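Local coordinates for tyrosine-protein phosphatase non-receptor type 18 (Homo sapiens, PDB 2OC3), which removes phosphate from phosphotyrosine in proteins, autophosphorylated tyrosine kinases among its substrates, through the catalytic domain described here, at residues Asp118-Val123 with Glu146-Gln151. Residues are numbered along the deposited sequence; the frame is centred on the assembly and turned at random.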
loop_
_atom_site.group_PDB
_atom_site.type_symbol
_atom_site.label_atom_id
_atom_site.label_comp_id
_atom_site.label_asym_id
_atom_site.label_seq_id
_atom_site.Cartn_x
_atom_site.Cartn_y
_atom_site.Cartn_z
ATOM N N ASP A 118 7.264 -13.794 6.128
ATOM C CA ASP A 118 7.314 -12.477 6.763
ATOM C C ASP A 118 6.089 -11.608 6.456
ATOM O O ASP A 118 5.575 -10.874 7.303
ATOM C CB ASP A 118 8.598 -11.768 6.399
ATOM C CG ASP A 118 9.844 -12.492 6.912
ATOM O OD1 ASP A 118 9.743 -13.205 7.947
ATOM O OD2 ASP A 118 10.909 -12.313 6.263
ATOM N N PHE A 119 5.620 -11.683 5.214
ATOM C CA PHE A 119 4.394 -11.012 4.825
ATOM C C PHE A 119 3.210 -11.444 5.699
ATOM O O PHE A 119 2.467 -10.616 6.207
ATOM C CB PHE A 119 4.104 -11.274 3.342
ATOM C CG PHE A 119 2.876 -10.638 2.848
ATOM C CD1 PHE A 119 2.916 -9.338 2.359
ATOM C CD2 PHE A 119 1.688 -11.336 2.791
ATOM C CE1 PHE A 119 1.764 -8.742 1.838
ATOM C CE2 PHE A 119 0.542 -10.742 2.311
ATOM C CZ PHE A 119 0.582 -9.440 1.850
ATOM N N TRP A 120 3.070 -12.750 5.911
ATOM C CA TRP A 120 1.964 -13.219 6.796
ATOM C C TRP A 120 2.196 -12.874 8.262
ATOM O O TRP A 120 1.261 -12.562 8.972
ATOM C CB TRP A 120 1.659 -14.699 6.572
ATOM C CG TRP A 120 0.927 -14.915 5.275
ATOM C CD1 TRP A 120 1.396 -15.534 4.153
ATOM C CD2 TRP A 120 -0.390 -14.452 4.963
ATOM N NE1 TRP A 120 0.451 -15.470 3.164
ATOM C CE2 TRP A 120 -0.663 -14.845 3.629
ATOM C CE3 TRP A 120 -1.373 -13.772 5.669
ATOM C CZ2 TRP A 120 -1.887 -14.553 2.996
ATOM C CZ3 TRP A 120 -2.598 -13.514 5.039
ATOM C CH2 TRP A 120 -2.813 -13.889 3.712
ATOM N N ARG A 121 3.451 -12.868 8.727
ATOM C CA ARG A 121 3.713 -12.371 10.087
ATOM C C ARG A 121 3.234 -10.922 10.261
ATOM O O ARG A 121 2.657 -10.537 11.294
ATOM C CB ARG A 121 5.213 -12.442 10.401
ATOM C CG ARG A 121 5.773 -13.847 10.628
ATOM C CD ARG A 121 7.334 -13.866 10.585
ATOM N NE ARG A 121 7.885 -13.134 11.696
ATOM C CZ ARG A 121 9.034 -12.443 11.703
ATOM N NH1 ARG A 121 9.836 -12.338 10.645
ATOM N NH2 ARG A 121 9.374 -11.885 12.836
ATOM N N LEU A 122 3.480 -10.108 9.229
ATOM C CA LEU A 122 3.041 -8.708 9.217
ATOM C C LEU A 122 1.517 -8.660 9.311
ATOM O O LEU A 122 0.969 -7.999 10.199
ATOM C CB LEU A 122 3.555 -7.984 7.954
ATOM C CG LEU A 122 3.174 -6.525 7.716
ATOM C CD1 LEU A 122 4.136 -5.922 6.684
ATOM C CD2 LEU A 122 1.761 -6.371 7.188
ATOM N N VAL A 123 0.839 -9.379 8.403
ATOM C CA VAL A 123 -0.616 -9.342 8.366
ATOM C C VAL A 123 -1.182 -9.816 9.725
ATOM O O VAL A 123 -2.099 -9.211 10.284
ATOM C CB VAL A 123 -1.114 -10.209 7.203
ATOM C CG1 VAL A 123 -2.626 -10.447 7.321
ATOM C CG2 VAL A 123 -0.728 -9.565 5.877
ATOM N N GLU A 146 5.240 -12.661 -5.642
ATOM C CA GLU A 146 4.843 -14.045 -5.430
ATOM C C GLU A 146 3.388 -14.183 -5.014
ATOM O O GLU A 146 2.862 -13.346 -4.259
ATOM C CB GLU A 146 5.751 -14.708 -4.408
ATOM C CG GLU A 146 7.164 -14.809 -4.877
ATOM C CD GLU A 146 7.312 -15.653 -6.143
ATOM O OE1 GLU A 146 6.836 -16.812 -6.123
ATOM O OE2 GLU A 146 7.818 -15.139 -7.145
ATOM N N ARG A 147 2.741 -15.258 -5.445
ATOM C CA ARG A 147 1.395 -15.568 -4.992
ATOM C C ARG A 147 1.485 -15.964 -3.524
ATOM O O ARG A 147 2.186 -16.925 -3.150
ATOM C CB ARG A 147 0.785 -16.706 -5.805
ATOM C CG ARG A 147 -0.522 -17.156 -5.218
ATOM C CD ARG A 147 -1.307 -17.998 -6.181
ATOM N NE ARG A 147 -0.642 -19.256 -6.510
ATOM C CZ ARG A 147 -0.685 -20.355 -5.754
ATOM N NH1 ARG A 147 -1.303 -20.369 -4.570
ATOM N NH2 ARG A 147 -0.066 -21.470 -6.166
ATOM N N TYR A 148 0.749 -15.239 -2.689
ATOM C CA TYR A 148 0.653 -15.520 -1.264
ATOM C C TYR A 148 -0.716 -15.961 -0.822
ATOM O O TYR A 148 -0.918 -16.243 0.366
ATOM C CB TYR A 148 1.091 -14.296 -0.493
ATOM C CG TYR A 148 0.326 -13.028 -0.850
ATOM C CD1 TYR A 148 -0.926 -12.747 -0.271
ATOM C CD2 TYR A 148 0.882 -12.068 -1.705
ATOM C CE1 TYR A 148 -1.626 -11.611 -0.555
ATOM C CE2 TYR A 148 0.148 -10.898 -2.025
ATOM C CZ TYR A 148 -1.086 -10.667 -1.418
ATOM O OH TYR A 148 -1.772 -9.513 -1.655
ATOM N N TRP A 149 -1.662 -15.984 -1.750
ATOM C CA TRP A 149 -3.046 -16.427 -1.523
ATOM C C TRP A 149 -3.206 -17.847 -2.067
ATOM O O TRP A 149 -2.421 -18.310 -2.904
ATOM C CB TRP A 149 -4.022 -15.460 -2.185
ATOM C CG TRP A 149 -3.848 -15.334 -3.658
ATOM C CD1 TRP A 149 -4.469 -16.066 -4.604
ATOM C CD2 TRP A 149 -2.957 -14.429 -4.369
ATOM N NE1 TRP A 149 -4.032 -15.712 -5.852
ATOM C CE2 TRP A 149 -3.100 -14.711 -5.736
ATOM C CE3 TRP A 149 -2.055 -13.421 -3.985
ATOM C CZ2 TRP A 149 -2.429 -14.019 -6.709
ATOM C CZ3 TRP A 149 -1.351 -12.751 -4.973
ATOM C CH2 TRP A 149 -1.519 -13.070 -6.318
ATOM N N ALA A 150 -4.239 -18.523 -1.568
ATOM C CA ALA A 150 -4.535 -19.903 -1.927
ATOM C C ALA A 150 -5.396 -19.911 -3.162
ATOM O O ALA A 150 -6.024 -18.911 -3.523
ATOM C CB ALA A 150 -5.246 -20.602 -0.785
ATOM N N GLN A 151 -5.371 -21.055 -3.837
ATOM C CA GLN A 151 -6.241 -21.281 -4.983
ATOM C C GLN A 151 -7.320 -22.299 -4.628
ATOM O O GLN A 151 -7.282 -22.923 -3.570
ATOM C CB GLN A 151 -5.414 -21.678 -6.211
ATOM C CG GLN A 151 -4.573 -20.476 -6.676
ATOM C CD GLN A 151 -3.710 -20.717 -7.905
ATOM O OE1 GLN A 151 -3.536 -19.811 -8.726
ATOM N NE2 GLN A 151 -3.127 -21.910 -8.015
#
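The hydroxyl of Tyr148, whose ring packs on Phe119 and Trp120, is held by two hydrogen bonds, one with His232 and one with Gln193; His232 directly precedes Cys233, predicted to be the phosphocysteine nucleophile. The phenol ring of Tyr148 is set between two aromatic side chains. Phe119 presents CE2 and CZ to one face, CE2 coming within 3.6 Å of Tyr148 CD1 near the rim; the ring planes are inclined by 40° and the centroids lie 4.4 Å apart. Trp149 CE3 covers the opposite face, 3.7 Å above its centre. Trp120 CZ2 comes to the phenol's edge, 3.9 Å from Tyr148 CD1. CG of Tyr148 falls between its own backbone N and carbonyl carbon (chi1 55°), which stands the ring up against helix 116-125, while Phe119, with CG opposite its backbone N, leans out from the helix to meet it. In the protein tyrosine phosphatase fold this buried cluster joins that helix to the loop between strands 142-143 and 156-158, against Ile131 of the central mixed sheet. The backbone oxygen of Tyr148 takes a weak, bent hydrogen bond from the indole of Trp120, NE1 to O 3.2 Å with 135° at the hydrogen. This oxygen sits in the plane of the indole, at its edge, and is also neared by Trp120 CZ2 at 3.3 Å. An alanine in place of Tyr148 would probably leave Phe119 and Trp149 facing a gap, and His232 and Gln193 without the hydroxyl they share. Beyond the phenol, Arg147 CG lies over the indole of Trp149, and Arg147 NH1 donates a hydrogen bond to Trp149 O at 2.9 Å, within the carbonyl plane.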